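Local coordinates for protein ubiquitin-like-specific protease 2 (Saccharomyces cerevisiae, PDB 5LNB) that acts as a cysteine protease that removes SUMO from modified proteins, the chain here comprising its Ulp1-type catalytic domain, at residues K46-F57 / N211-I220. Sequence-based numbering, arbitrary orientation.
Sequences KDWVNDSILDFF and NMSDCGVHVI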
ATOM      1  N   LYS A  46     -15.915  12.562  -4.244  1.00 36.74           N
ATOM      2  CA  LYS A  46     -15.671  11.181  -3.851  1.00 36.47           C
ATOM      3  C   LYS A  46     -15.305  10.355  -5.070  1.00 38.09           C
ATOM      4  O   LYS A  46     -15.790   9.234  -5.252  1.00 36.47           O
ATOM      5  CB  LYS A  46     -16.887  10.577  -3.139  1.00 41.93           C
ATOM      6  CG  LYS A  46     -17.226  11.254  -1.825  1.00 36.02           C
ATOM      7  CD  LYS A  46     -18.579  10.866  -1.337  1.00 38.78           C
ATOM      8  CE  LYS A  46     -18.973  11.716  -0.139  1.00 46.68           C
ATOM      9  NZ  LYS A  46     -20.304  11.317   0.383  1.00 56.51           N
ATOM     10  N   ASP A  47     -14.459  10.905  -5.935  1.00 33.66           N
ATOM     11  CA  ASP A  47     -14.069  10.190  -7.140  1.00 31.98           C
ATOM     12  C   ASP A  47     -13.219   8.977  -6.794  1.00 30.37           C
ATOM     13  O   ASP A  47     -12.519   8.947  -5.776  1.00 26.64           O
ATOM     14  CB  ASP A  47     -13.297  11.107  -8.086  1.00 38.66           C
ATOM     15  CG  ASP A  47     -14.194  12.105  -8.803  1.00 44.12           C
ATOM     16  OD1 ASP A  47     -15.402  12.172  -8.499  1.00 46.71           O
ATOM     17  OD2 ASP A  47     -13.680  12.819  -9.683  1.00 49.93           O
ATOM     18  N   TRP A  48     -13.299   7.960  -7.651  1.00 29.81           N
ATOM     19  CA  TRP A  48     -12.406   6.813  -7.549  1.00 27.18           C
ATOM     20  C   TRP A  48     -10.953   7.278  -7.539  1.00 24.83           C
ATOM     21  O   TRP A  48     -10.560   8.136  -8.326  1.00 25.82           O
ATOM     22  CB  TRP A  48     -12.651   5.842  -8.711  1.00 27.83           C
ATOM     23  CG  TRP A  48     -11.702   4.674  -8.704  1.00 34.34           C
ATOM     24  CD1 TRP A  48     -11.667   3.643  -7.804  1.00 33.69           C
ATOM     25  CD2 TRP A  48     -10.638   4.430  -9.630  1.00 30.94           C
ATOM     26  NE1 TRP A  48     -10.656   2.768  -8.123  1.00 33.71           N
ATOM     27  CE2 TRP A  48     -10.007   3.232  -9.238  1.00 31.80           C
ATOM     28  CE3 TRP A  48     -10.162   5.106 -10.760  1.00 30.14           C
ATOM     29  CZ2 TRP A  48      -8.922   2.703  -9.928  1.00 30.16           C
ATOM     30  CZ3 TRP A  48      -9.088   4.574 -11.444  1.00 30.97           C
ATOM     31  CH2 TRP A  48      -8.480   3.387 -11.027  1.00 25.32           C
ATOM     32  N   VAL A  49     -10.167   6.733  -6.620  1.00 24.83           N
ATOM     33  CA  VAL A  49      -8.760   7.099  -6.501  1.00 24.84           C
ATOM     34  C   VAL A  49      -7.962   6.276  -7.509  1.00 26.47           C
ATOM     35  O   VAL A  49      -7.952   5.045  -7.441  1.00 24.59           O
ATOM     36  CB  VAL A  49      -8.254   6.867  -5.070  1.00 20.95           C
ATOM     37  CG1 VAL A  49      -6.775   7.123  -4.994  1.00 20.69           C
ATOM     38  CG2 VAL A  49      -8.993   7.769  -4.089  1.00 21.89           C
ATOM     39  N   ASN A  50      -7.288   6.951  -8.443  1.00 21.62           N
ATOM     40  CA  ASN A  50      -6.578   6.213  -9.489  1.00 28.16           C
ATOM     41  C   ASN A  50      -5.234   5.671  -8.983  1.00 22.50           C
ATOM     42  O   ASN A  50      -4.777   5.979  -7.878  1.00 19.49           O
ATOM     43  CB  ASN A  50      -6.370   7.089 -10.729  1.00 26.79           C
ATOM     44  CG  ASN A  50      -5.600   8.363 -10.427  1.00 30.22           C
ATOM     45  OD1 ASN A  50      -4.467   8.324  -9.942  1.00 29.80           O
ATOM     46  ND2 ASN A  50      -6.217   9.501 -10.707  1.00 35.52           N
ATOM     47  N   ASP A  51      -4.604   4.833  -9.818  1.00 25.60           N
ATOM     48  CA  ASP A  51      -3.360   4.160  -9.436  1.00 22.81           C
ATOM     49  C   ASP A  51      -2.244   5.154  -9.145  1.00 28.09           C
ATOM     50  O   ASP A  51      -1.401   4.911  -8.271  1.00 26.32           O
ATOM     51  CB  ASP A  51      -2.915   3.211 -10.545  1.00 34.37           C
ATOM     52  CG  ASP A  51      -3.979   2.211 -10.918  1.00 63.66           C
ATOM     53  OD1 ASP A  51      -4.496   1.527 -10.010  1.00 73.48           O
ATOM     54  OD2 ASP A  51      -4.305   2.105 -12.119  1.00 75.71           O
ATOM     55  N   SER A  52      -2.191   6.257  -9.901  1.00 25.12           N
ATOM     56  CA  SER A  52      -1.113   7.223  -9.724  1.00 26.96           C
ATOM     57  C   SER A  52      -1.135   7.807  -8.323  1.00 25.28           C
ATOM     58  O   SER A  52      -0.103   7.875  -7.644  1.00 26.71           O
ATOM     59  CB  SER A  52      -1.226   8.339 -10.763  1.00 27.92           C
ATOM     60  OG  SER A  52      -1.140   7.804 -12.065  1.00 37.95           O
ATOM     61  N   ILE A  53      -2.311   8.250  -7.886  1.00 26.97           N
ATOM     62  CA  ILE A  53      -2.439   8.847  -6.566  1.00 23.75           C
ATOM     63  C   ILE A  53      -2.124   7.817  -5.492  1.00 18.67           C
ATOM     64  O   ILE A  53      -1.365   8.081  -4.555  1.00 21.97           O
ATOM     65  CB  ILE A  53      -3.849   9.432  -6.381  1.00 21.56           C
ATOM     66  CG1 ILE A  53      -4.071  10.631  -7.316  1.00 23.78           C
ATOM     67  CG2 ILE A  53      -4.054   9.811  -4.940  1.00 19.56           C
ATOM     68  CD1 ILE A  53      -3.083  11.765  -7.112  1.00 26.13           C
ATOM     69  N   LEU A  54      -2.699   6.628  -5.615  1.00 17.46           N
ATOM     70  CA  LEU A  54      -2.514   5.633  -4.569  1.00 25.97           C
ATOM     71  C   LEU A  54      -1.066   5.160  -4.500  1.00 23.00           C
ATOM     72  O   LEU A  54      -0.492   5.072  -3.408  1.00 20.89           O
ATOM     73  CB  LEU A  54      -3.464   4.460  -4.783  1.00 26.11           C
ATOM     74  CG  LEU A  54      -3.455   3.539  -3.567  1.00 21.64           C
ATOM     75  CD1 LEU A  54      -4.862   3.170  -3.231  1.00 22.57           C
ATOM     76  CD2 LEU A  54      -2.588   2.299  -3.844  1.00 21.79           C
ATOM     77  N   ASP A  55      -0.452   4.850  -5.650  1.00 16.96           N
ATOM     78  CA  ASP A  55       0.937   4.381  -5.603  1.00 17.08           C
ATOM     79  C   ASP A  55       1.876   5.487  -5.126  1.00 22.80           C
ATOM     80  O   ASP A  55       2.841   5.214  -4.408  1.00 24.84           O
ATOM     81  CB  ASP A  55       1.383   3.816  -6.961  1.00 18.15           C
ATOM     82  CG  ASP A  55       0.690   2.490  -7.305  1.00 27.04           C
ATOM     83  OD1 ASP A  55       0.451   1.693  -6.390  1.00 24.32           O
ATOM     84  OD2 ASP A  55       0.364   2.243  -8.482  1.00 29.67           O
ATOM     85  N   PHE A  56       1.600   6.745  -5.486  1.00 21.56           N
ATOM     86  CA  PHE A  56       2.430   7.826  -4.972  1.00 18.11           C
ATOM     87  C   PHE A  56       2.371   7.893  -3.452  1.00 21.48           C
ATOM     88  O   PHE A  56       3.406   7.982  -2.781  1.00 22.59           O
ATOM     89  CB  PHE A  56       2.016   9.171  -5.557  1.00 21.54           C
ATOM     90  CG  PHE A  56       2.732  10.321  -4.915  1.00 24.40           C
ATOM     91  CD1 PHE A  56       4.049  10.590  -5.232  1.00 23.73           C
ATOM     92  CD2 PHE A  56       2.107  11.106  -3.962  1.00 23.32           C
ATOM     93  CE1 PHE A  56       4.720  11.645  -4.639  1.00 24.81           C
ATOM     94  CE2 PHE A  56       2.780  12.155  -3.362  1.00 20.89           C
ATOM     95  CZ  PHE A  56       4.089  12.420  -3.703  1.00 21.98           C
ATOM     96  N   PHE A  57       1.166   7.856  -2.884  1.00 21.19           N
ATOM     97  CA  PHE A  57       1.041   8.085  -1.451  1.00 19.52           C
ATOM     98  C   PHE A  57       1.462   6.886  -0.611  1.00 23.14           C
ATOM     99  O   PHE A  57       1.993   7.071   0.490  1.00 22.39           O
ATOM    100  CB  PHE A  57      -0.385   8.492  -1.115  1.00 16.89           C
ATOM    101  CG  PHE A  57      -0.602   9.964  -1.166  1.00 22.48           C
ATOM    102  CD1 PHE A  57       0.113  10.805  -0.321  1.00 22.48           C
ATOM    103  CD2 PHE A  57      -1.519  10.517  -2.046  1.00 18.40           C
ATOM    104  CE1 PHE A  57      -0.082  12.188  -0.352  1.00 20.11           C
ATOM    105  CE2 PHE A  57      -1.727  11.899  -2.071  1.00 22.66           C
ATOM    106  CZ  PHE A  57      -1.009  12.729  -1.224  1.00 20.51           C
ATOM    107  N   ASN A 211     -18.738   3.458   1.233  1.00 23.01           N
ATOM    108  CA  ASN A 211     -18.506   4.094  -0.071  1.00 23.05           C
ATOM    109  C   ASN A 211     -17.368   3.381  -0.785  1.00 26.03           C
ATOM    110  O   ASN A 211     -16.203   3.553  -0.416  1.00 21.65           O
ATOM    111  CB  ASN A 211     -18.132   5.566   0.072  1.00 25.21           C
ATOM    112  CG  ASN A 211     -19.190   6.392   0.764  1.00 26.26           C
ATOM    113  OD1 ASN A 211     -20.335   5.973   0.929  1.00 30.27           O
ATOM    114  ND2 ASN A 211     -18.799   7.585   1.183  1.00 26.94           N
ATOM    115  N   MET A 212     -17.673   2.625  -1.838  1.00 22.85           N
ATOM    116  CA  MET A 212     -16.593   1.930  -2.531  1.00 23.40           C
ATOM    117  C   MET A 212     -15.583   2.917  -3.116  1.00 23.27           C
ATOM    118  O   MET A 212     -14.371   2.673  -3.075  1.00 21.27           O
ATOM    119  CB  MET A 212     -17.141   1.014  -3.626  1.00 23.59           C
ATOM    120  CG  MET A 212     -16.043   0.133  -4.243  1.00 25.92           C
ATOM    121  SD  MET A 212     -16.688  -1.286  -5.139  1.00 31.97           S
ATOM    122  CE  MET A 212     -17.392  -0.486  -6.574  1.00 35.50           C
ATOM    123  N   SER A 213     -16.062   4.055  -3.631  1.00 24.33           N
ATOM    124  CA  SER A 213     -15.172   5.027  -4.259  1.00 21.87           C
ATOM    125  C   SER A 213     -14.256   5.730  -3.260  1.00 26.04           C
ATOM    126  O   SER A 213     -13.272   6.340  -3.685  1.00 26.31           O
ATOM    127  CB  SER A 213     -15.990   6.050  -5.050  1.00 24.14           C
ATOM    128  OG  SER A 213     -16.791   6.864  -4.208  1.00 24.42           O
ATOM    129  N   ASP A 214     -14.540   5.652  -1.951  1.00 20.34           N
ATOM    130  CA  ASP A 214     -13.595   6.098  -0.927  1.00 26.58           C
ATOM    131  C   ASP A 214     -12.552   5.039  -0.552  1.00 25.41           C
ATOM    132  O   ASP A 214     -11.628   5.352   0.211  1.00 24.21           O
ATOM    133  CB  ASP A 214     -14.318   6.514   0.362  1.00 19.67           C
ATOM    134  CG  ASP A 214     -15.009   7.883   0.266  1.00 29.16           C
ATOM    135  OD1 ASP A 214     -14.644   8.712  -0.602  1.00 27.27           O
ATOM    136  OD2 ASP A 214     -15.926   8.123   1.086  1.00 27.94           O
ATOM    137  N   CYS A 215     -12.678   3.800  -1.037  1.00 23.76           N
ATOM    138  CA  CYS A 215     -11.762   2.738  -0.609  1.00 22.34           C
ATOM    139  C   CYS A 215     -10.295   3.104  -0.832  1.00 23.41           C
ATOM    140  O   CYS A 215      -9.435   2.779  -0.004  1.00 19.42           O
ATOM    141  CB  CYS A 215     -12.085   1.441  -1.342  1.00 20.54           C
ATOM    142  SG  CYS A 215     -13.576   0.679  -0.751  1.00 23.37           S
ATOM    143  N   GLY A 216      -9.984   3.768  -1.946  1.00 21.20           N
ATOM    144  CA  GLY A 216      -8.597   4.127  -2.201  1.00 23.25           C
ATOM    145  C   GLY A 216      -8.021   5.047  -1.141  1.00 23.08           C
ATOM    146  O   GLY A 216      -6.834   4.949  -0.811  1.00 25.54           O
ATOM    147  N   VAL A 217      -8.852   5.941  -0.590  1.00 19.81           N
ATOM    148  CA  VAL A 217      -8.421   6.848   0.470  1.00 16.97           C
ATOM    149  C   VAL A 217      -8.175   6.079   1.762  1.00 22.30           C
ATOM    150  O   VAL A 217      -7.237   6.378   2.510  1.00 20.84           O
ATOM    151  CB  VAL A 217      -9.468   7.967   0.675  1.00 21.36           C
ATOM    152  CG1 VAL A 217      -9.111   8.850   1.870  1.00 18.04           C
ATOM    153  CG2 VAL A 217      -9.607   8.816  -0.574  1.00 18.51           C
ATOM    154  N   HIS A 218      -9.021   5.088   2.056  1.00 22.23           N
ATOM    155  CA  HIS A 218      -8.816   4.271   3.247  1.00 19.47           C
ATOM    156  C   HIS A 218      -7.553   3.429   3.139  1.00 18.54           C
ATOM    157  O   HIS A 218      -6.834   3.268   4.129  1.00 19.90           O
ATOM    158  CB  HIS A 218     -10.030   3.389   3.497  1.00 16.54           C
ATOM    159  CG  HIS A 218     -11.208   4.146   4.011  1.00 23.93           C
ATOM    160  ND1 HIS A 218     -11.397   4.398   5.351  1.00 25.00           N
ATOM    161  CD2 HIS A 218     -12.245   4.728   3.363  1.00 20.68           C
ATOM    162  CE1 HIS A 218     -12.507   5.094   5.509  1.00 24.73           C
ATOM    163  NE2 HIS A 218     -13.038   5.310   4.319  1.00 27.44           N
ATOM    164  N   VAL A 219      -7.266   2.879   1.951  1.00 16.51           N
ATOM    165  CA  VAL A 219      -6.026   2.124   1.774  1.00 18.13           C
ATOM    166  C   VAL A 219      -4.826   2.994   2.129  1.00 22.32           C
ATOM    167  O   VAL A 219      -3.946   2.590   2.897  1.00 23.33           O
ATOM    168  CB  VAL A 219      -5.910   1.574   0.340  1.00 17.66           C
ATOM    169  CG1 VAL A 219      -4.451   1.181   0.058  1.00 20.33           C
ATOM    170  CG2 VAL A 219      -6.809   0.359   0.150  1.00 14.85           C
ATOM    171  N   ILE A 220      -4.775   4.206   1.567  1.00 20.44           N
ATOM    172  CA  ILE A 220      -3.672   5.122   1.837  1.00 17.80           C
ATOM    173  C   ILE A 220      -3.527   5.353   3.338  1.00 20.29           C
ATOM    174  O   ILE A 220      -2.427   5.253   3.895  1.00 19.70           O
ATOM    175  CB  ILE A 220      -3.885   6.442   1.073  1.00 21.05           C
ATOM    176  CG1 ILE A 220      -3.756   6.211  -0.441  1.00 19.25           C
ATOM    177  CG2 ILE A 220      -2.928   7.551   1.582  1.00 19.19           C
ATOM    178  CD1 ILE A 220      -4.231   7.387  -1.298  1.00 17.00           C
TER
HETATM  179  O   HOH W   1     -11.245   4.846  -4.352  1.00 18.27           O
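Ile220 and Leu54 lie alongside with their chains running opposite ways, Ile220 CG1 4.1 Å from Leu54 CG, while Ile220 CG2 lies 3.8 Å from Phe57 CB. Leu54 also brings CD1 within 3.6 Å of Gly216 O and beside Val219 CG1. Val49 meets Val217 roughly perpendicularly, the two CG2 methyls 3.7 Å apart, and Gly216, with no side chain, lets its CA approach Val49 CB to 4.0 Å. One water bridges the backbones, accepting from Val49 N and Gly216 N and donating to Ser213 O.

Toward solvent the contact thins to polar atoms and an extended lysine. Ser213 OG donates to Lys46 O (2.8 Å), tilted 15° from the carbonyl plane; OG sits between the backbone N and the carbonyl carbon (chi1 66°), which points it at Lys46 O. Asn211 ND2 bonds Asp214 OD2 at 2.9 Å from above the carboxylate plane, while Arg265 salt-bridges OD1. With alanine in place of this asparagine, Asp214 OD2 would probably lose its amide donor and Lys46 CD some cover. Segments 51-57 and 215-220 run nearly parallel, 11° apart, and Cys215 touches His122 of strand 122-129, within the Ulp1-type cysteine-protease catalytic domain of the C48 family.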